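Local coordinates for mycobacterial cidal antitoxin MbcA (Mycobacterium tuberculosis, PDB 6FKG), which neutralises its cognate toxin MbcT, an NAD+ phosphorylase, by blocking access to the toxin's active site, at residues R54-E57 with L58-A62; L103-I106 with D107-E111. One frame throughout, in Å; residues are numbered along the deposited sequence.

Contact 1. Residues R54-E57 with L58-A62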
ATOM      1  N   ARG C  54     -11.587  -2.347  20.858  1.00 35.58           N
ATOM      2  CA  ARG C  54     -12.079  -3.717  20.698  1.00 31.40           C
ATOM      3  C   ARG C  54     -13.019  -4.128  21.834  1.00 33.48           C
ATOM      4  O   ARG C  54     -13.979  -4.856  21.597  1.00 33.59           O
ATOM      5  CB  ARG C  54     -10.917  -4.709  20.614  1.00 33.00           C
ATOM      6  CG  ARG C  54     -10.119  -4.625  19.332  1.00 35.64           C
ATOM      7  CD  ARG C  54     -10.890  -5.174  18.134  1.00 38.06           C
ATOM      8  NE  ARG C  54     -10.033  -5.101  16.958  1.00 40.88           N
ATOM      9  CZ  ARG C  54      -9.978  -4.060  16.133  1.00 45.13           C
ATOM     10  NH1 ARG C  54     -10.770  -3.005  16.324  1.00 38.28           N
ATOM     11  NH2 ARG C  54      -9.135  -4.081  15.110  1.00 40.33           N
ATOM     12  N   LEU C  55     -12.744  -3.680  23.057  1.00 34.21           N
ATOM     13  CA  LEU C  55     -13.637  -3.964  24.181  1.00 35.82           C
ATOM     14  C   LEU C  55     -15.028  -3.392  23.923  1.00 34.25           C
ATOM     15  O   LEU C  55     -16.050  -4.037  24.185  1.00 33.29           O
ATOM     16  CB  LEU C  55     -13.084  -3.388  25.489  1.00 32.06           C
ATOM     17  CG  LEU C  55     -12.285  -4.246  26.463  1.00 41.81           C
ATOM     18  CD1 LEU C  55     -11.932  -3.399  27.663  1.00 42.28           C
ATOM     19  CD2 LEU C  55     -13.063  -5.483  26.888  1.00 43.62           C
ATOM     20  N   ILE C  56     -15.072  -2.173  23.395  1.00 30.69           N
ATOM     21  CA  ILE C  56     -16.352  -1.547  23.118  1.00 30.49           C
ATOM     22  C   ILE C  56     -17.066  -2.279  21.992  1.00 31.56           C
ATOM     23  O   ILE C  56     -18.279  -2.517  22.059  1.00 29.84           O
ATOM     24  CB  ILE C  56     -16.180  -0.066  22.762  1.00 30.49           C
ATOM     25  CG1 ILE C  56     -15.651   0.678  23.986  1.00 33.42           C
ATOM     26  CG2 ILE C  56     -17.497   0.520  22.276  1.00 36.10           C
ATOM     27  CD1 ILE C  56     -15.068   2.044  23.668  1.00 46.85           C
ATOM     28  N   GLU C  57     -16.315  -2.663  20.964  1.00 31.04           N
ATOM     29  CA  GLU C  57     -16.912  -3.384  19.850  1.00 28.75           C
ATOM     30  C   GLU C  57     -17.473  -4.735  20.314  1.00 31.81           C
ATOM     31  O   GLU C  57     -18.548  -5.159  19.892  1.00 28.18           O
ATOM     32  CB  GLU C  57     -15.889  -3.558  18.736  1.00 28.38           C
ATOM     33  CG  GLU C  57     -15.560  -2.212  18.070  1.00 31.58           C
ATOM     34  CD  GLU C  57     -14.286  -2.240  17.253  1.00 37.52           C
ATOM     35  OE1 GLU C  57     -13.613  -3.286  17.218  1.00 33.40           O
ATOM     36  OE2 GLU C  57     -13.950  -1.206  16.638  1.00 37.69           O
ATOM     37  N   LEU C  58     -16.749  -5.390  21.202  1.00 27.99           N
ATOM     38  CA  LEU C  58     -17.225  -6.655  21.772  1.00 31.39           C
ATOM     39  C   LEU C  58     -18.512  -6.456  22.580  1.00 31.50           C
ATOM     40  O   LEU C  58     -19.435  -7.275  22.507  1.00 28.06           O
ATOM     41  CB  LEU C  58     -16.140  -7.269  22.645  1.00 30.75           C
ATOM     42  CG  LEU C  58     -16.506  -8.571  23.355  1.00 30.33           C
ATOM     43  CD1 LEU C  58     -16.941  -9.660  22.352  1.00 27.89           C
ATOM     44  CD2 LEU C  58     -15.316  -9.042  24.211  1.00 32.33           C
ATOM     45  N   ALA C  59     -18.577  -5.369  23.350  1.00 32.37           N
ATOM     46  CA  ALA C  59     -19.800  -5.026  24.078  1.00 29.61           C
ATOM     47  C   ALA C  59     -20.974  -4.780  23.120  1.00 30.87           C
ATOM     48  O   ALA C  59     -22.086  -5.262  23.368  1.00 30.79           O
ATOM     49  CB  ALA C  59     -19.566  -3.797  24.987  1.00 31.33           C
ATOM     50  N   TYR C  60     -20.741  -4.050  22.022  1.00 32.03           N
ATOM     51  CA  TYR C  60     -21.775  -3.919  20.983  1.00 30.88           C
ATOM     52  C   TYR C  60     -22.322  -5.277  20.565  1.00 30.28           C
ATOM     53  O   TYR C  60     -23.534  -5.482  20.475  1.00 30.68           O
ATOM     54  CB  TYR C  60     -21.250  -3.250  19.715  1.00 26.01           C
ATOM     55  CG  TYR C  60     -20.851  -1.796  19.849  1.00 30.28           C
ATOM     56  CD1 TYR C  60     -21.307  -1.010  20.902  1.00 32.57           C
ATOM     57  CD2 TYR C  60     -19.993  -1.224  18.922  1.00 31.43           C
ATOM     58  CE1 TYR C  60     -20.924   0.325  21.014  1.00 34.26           C
ATOM     59  CE2 TYR C  60     -19.604   0.098  19.025  1.00 37.38           C
ATOM     60  CZ  TYR C  60     -20.066   0.868  20.070  1.00 39.65           C
ATOM     61  OH  TYR C  60     -19.657   2.185  20.149  1.00 41.08           O
ATOM     62  N   VAL C  61     -21.404  -6.181  20.248  1.00 28.55           N
ATOM     63  CA  VAL C  61     -21.786  -7.480  19.718  1.00 28.22           C
ATOM     64  C   VAL C  61     -22.523  -8.310  20.764  1.00 31.23           C
ATOM     65  O   VAL C  61     -23.549  -8.927  20.462  1.00 28.88           O
ATOM     66  CB  VAL C  61     -20.557  -8.239  19.195  1.00 27.65           C
ATOM     67  CG1 VAL C  61     -20.900  -9.680  18.950  1.00 28.30           C
ATOM     68  CG2 VAL C  61     -20.068  -7.591  17.887  1.00 26.85           C
ATOM     69  N   ALA C  62     -22.004  -8.319  21.992  1.00 29.98           N
ATOM     70  CA  ALA C  62     -22.643  -9.067  23.069  1.00 28.77           C
ATOM     71  C   ALA C  62     -24.077  -8.586  23.305  1.00 32.91           C
ATOM     72  O   ALA C  62     -25.000  -9.392  23.458  1.00 32.31           O
ATOM     73  CB  ALA C  62     -21.844  -8.942  24.334  1.00 27.36           C
TER
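Tyr60 lies alongside Ile56, one turn further along helix 52-65, and the two side chains point the same way. At the root of the tyrosine, CB sits 3.3 Å from Glu57 O. CG turns away from its own carbonyl carbon and stays beside the backbone N (chi1 -67°), which swings the ring back over the preceding turn. Ile56 O, 3.5 Å from Tyr60 CG, therefore lies against one face of the ring, offset toward its rim, while also accepting the Tyr60 N hydrogen bond of 2.9 Å. This is the i to i+4 pattern of an alpha-helix, repeated from Arg54 O to Leu58 N, Leu55 O to Ala59 N and Glu57 O to Val61 N. Further out, Ile56 CG2 comes over a ring face and packs tightly on Tyr60 CZ at 3.4 Å. At the tip, Tyr60 OH is hydrogen-bonded to His133 of an MbcT chain, whose Trp136 also meets the ring, so this face of the helix belongs to the toxin interface. One turn back, Arg54 NH1 forms a salt bridge of 3.0 Å with Glu57 OE1, on the syn side of the carboxylate, whose OE2 is hydrogen-bonded to Gln53.

Contact 2. Residues L103-I106 with D107-E111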
ATOM      1  N   LEU C 103     -22.292  -7.684  13.537  1.00 30.60           N
ATOM      2  CA  LEU C 103     -23.541  -6.971  13.810  1.00 25.84           C
ATOM      3  C   LEU C 103     -24.534  -7.105  12.655  1.00 26.73           C
ATOM      4  O   LEU C 103     -25.752  -7.215  12.880  1.00 28.25           O
ATOM      5  CB  LEU C 103     -23.276  -5.482  14.077  1.00 31.07           C
ATOM      6  CG  LEU C 103     -22.493  -5.170  15.362  1.00 35.35           C
ATOM      7  CD1 LEU C 103     -22.303  -3.649  15.519  1.00 33.37           C
ATOM      8  CD2 LEU C 103     -23.203  -5.767  16.585  1.00 27.51           C
ATOM      9  N   ALA C 104     -24.023  -7.081  11.427  1.00 26.77           N
ATOM     10  CA  ALA C 104     -24.889  -7.220  10.260  1.00 29.90           C
ATOM     11  C   ALA C 104     -25.515  -8.621  10.234  1.00 29.24           C
ATOM     12  O   ALA C 104     -26.729  -8.763   9.989  1.00 27.22           O
ATOM     13  CB  ALA C 104     -24.109  -6.929   8.956  1.00 28.47           C
ATOM     14  N   LEU C 105     -24.714  -9.652  10.510  1.00 25.18           N
ATOM     15  CA  LEU C 105     -25.272 -11.011  10.601  1.00 28.04           C
ATOM     16  C   LEU C 105     -26.358 -11.099  11.702  1.00 31.18           C
ATOM     17  O   LEU C 105     -27.422 -11.667  11.485  1.00 30.26           O
ATOM     18  CB  LEU C 105     -24.164 -12.050  10.853  1.00 26.90           C
ATOM     19  CG  LEU C 105     -24.649 -13.482  11.148  1.00 27.98           C
ATOM     20  CD1 LEU C 105     -25.587 -13.981  10.064  1.00 28.80           C
ATOM     21  CD2 LEU C 105     -23.475 -14.447  11.308  1.00 31.32           C
ATOM     22  N   ILE C 106     -26.111 -10.509  12.867  1.00 27.92           N
ATOM     23  CA  ILE C 106     -27.104 -10.524  13.949  1.00 31.18           C
ATOM     24  C   ILE C 106     -28.404  -9.840  13.518  1.00 29.13           C
ATOM     25  O   ILE C 106     -29.511 -10.321  13.794  1.00 28.48           O
ATOM     26  CB  ILE C 106     -26.514  -9.880  15.224  1.00 31.90           C
ATOM     27  CG1 ILE C 106     -25.429 -10.804  15.789  1.00 34.26           C
ATOM     28  CG2 ILE C 106     -27.597  -9.576  16.264  1.00 27.75           C
ATOM     29  CD1 ILE C 106     -24.499 -10.121  16.822  1.00 35.67           C
ATOM     30  N   ASP C 107     -28.285  -8.737  12.791  1.00 27.63           N
ATOM     31  CA  ASP C 107     -29.472  -8.069  12.257  1.00 25.46           C
ATOM     32  C   ASP C 107     -30.251  -8.957  11.284  1.00 29.54           C
ATOM     33  O   ASP C 107     -31.482  -8.990  11.315  1.00 28.73           O
ATOM     34  CB  ASP C 107     -29.074  -6.770  11.555  1.00 26.66           C
ATOM     35  CG  ASP C 107     -29.150  -5.583  12.468  1.00 43.01           C
ATOM     36  OD1 ASP C 107     -30.060  -5.559  13.322  1.00 49.20           O
ATOM     37  OD2 ASP C 107     -28.312  -4.669  12.322  1.00 57.89           O
ATOM     38  N   ALA C 108     -29.533  -9.688  10.433  1.00 28.43           N
ATOM     39  CA  ALA C 108     -30.174 -10.627   9.516  1.00 27.52           C
ATOM     40  C   ALA C 108     -30.874 -11.747  10.293  1.00 30.04           C
ATOM     41  O   ALA C 108     -31.981 -12.137   9.956  1.00 28.81           O
ATOM     42  CB  ALA C 108     -29.149 -11.208   8.508  1.00 26.11           C
ATOM     43  N   MET C 109     -30.240 -12.226  11.354  1.00 28.42           N
ATOM     44  CA  MET C 109     -30.854 -13.231  12.228  1.00 28.08           C
ATOM     45  C   MET C 109     -32.151 -12.712  12.847  1.00 28.37           C
ATOM     46  O   MET C 109     -33.176 -13.398  12.870  1.00 26.29           O
ATOM     47  CB  MET C 109     -29.865 -13.631  13.319  1.00 30.61           C
ATOM     48  CG  MET C 109     -28.666 -14.378  12.757  1.00 28.09           C
ATOM     49  SD  MET C 109     -27.385 -14.598  13.992  1.00 30.26           S
ATOM     50  CE  MET C 109     -28.232 -15.705  15.121  1.00 28.47           C
ATOM     51  N   ALA C 110     -32.106 -11.474  13.308  1.00 24.87           N
ATOM     52  CA  ALA C 110     -33.248 -10.840  13.934  1.00 28.66           C
ATOM     53  C   ALA C 110     -34.385 -10.574  12.943  1.00 27.61           C
ATOM     54  O   ALA C 110     -35.531 -10.364  13.353  1.00 28.14           O
ATOM     55  CB  ALA C 110     -32.813  -9.517  14.606  1.00 26.65           C
ATOM     56  N   GLU C 111     -34.072 -10.542  11.646  1.00 28.30           N
ATOM     57  CA  GLU C 111     -35.105 -10.327  10.635  1.00 27.64           C
ATOM     58  C   GLU C 111     -35.517 -11.598   9.910  1.00 27.55           C
ATOM     59  O   GLU C 111     -36.228 -11.546   8.908  1.00 30.56           O
ATOM     60  CB  GLU C 111     -34.647  -9.280   9.622  1.00 27.98           C
ATOM     61  CG  GLU C 111     -34.484  -7.940  10.289  1.00 24.67           C
ATOM     62  CD  GLU C 111     -34.711  -6.776   9.358  1.00 41.47           C
ATOM     63  OE1 GLU C 111     -34.888  -6.999   8.144  1.00 46.27           O
ATOM     64  OE2 GLU C 111     -34.724  -5.639   9.861  1.00 37.96           O
TER
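Leu103 hands its carbonyl to Asp107 in the last turns of helix 99-110, within the C-terminal toxin-binding domain of the Xre/MbcA/ParS antitoxin family. The backbone bond, Asp107 N to Leu103 O, is 3.0 Å long, and Asp107 CB rests 3.5 Å from the next carbonyl oxygen, Ala104 O. The aspartate's polar end works outside the helix: OD2 forms a salt bridge with Arg43 and OD1 another with Arg33, both of an MbcT chain. With each carboxylate oxygen held by a toxin arginine, the negative charge is probably stabilised.

Ala104 O, in turn, accepts from Ala108 N, continuing the alpha-helical pattern. Both alanine side chains are buried, and Ala108 packs on Val113 of its own chain and on Phe44 of the MbcT chain.

At Leu105 the side chains join in. Its carbonyl oxygen receives Met109 N at 2.9 Å, and Met109 CG lies 3.2 Å from that same oxygen. A chi1 of 172° turns Leu105 CG toward its carbonyl side, where its side chain crosses that of Met109 at a slant. Trp77 of helix 71-78 touches both, while Leu105 also packs on Phe44 of the MbcT chain.

Ile106 closes the series by accepting from Ala110 N. Its side chain packs on Ala64 and Leu65 of helix 52-65 and, like that of Leu105, on Trp77. Further on, the Glu111 carboxylate is hydrogen-bonded to Gly40 and Ser37 of the MbcT chain. Back at Met109, chi2 is extended (170°) and carries SD to 4.1 Å from Leu105 CG.

Contact 1 and contact 2 come in series along the chain, the first within helix 52-65 and the second within helix 99-110, with centres about 16 Å apart. Contact 1 lies near the middle of the antitoxin, about 5 Å from its centre, whereas contact 2 is further out, at about 15 Å. The two helices nevertheless meet directly: Leu103 CD2 packs 3.8 Å from Val61 CA, and Ile106 CD1 approaches Val61 O. Together they illustrate how an all-helical antitoxin can combine internal packing with partner recognition, since both helices contribute residues to MbcT interfaces, consistent with a protein that shields the toxin's active site.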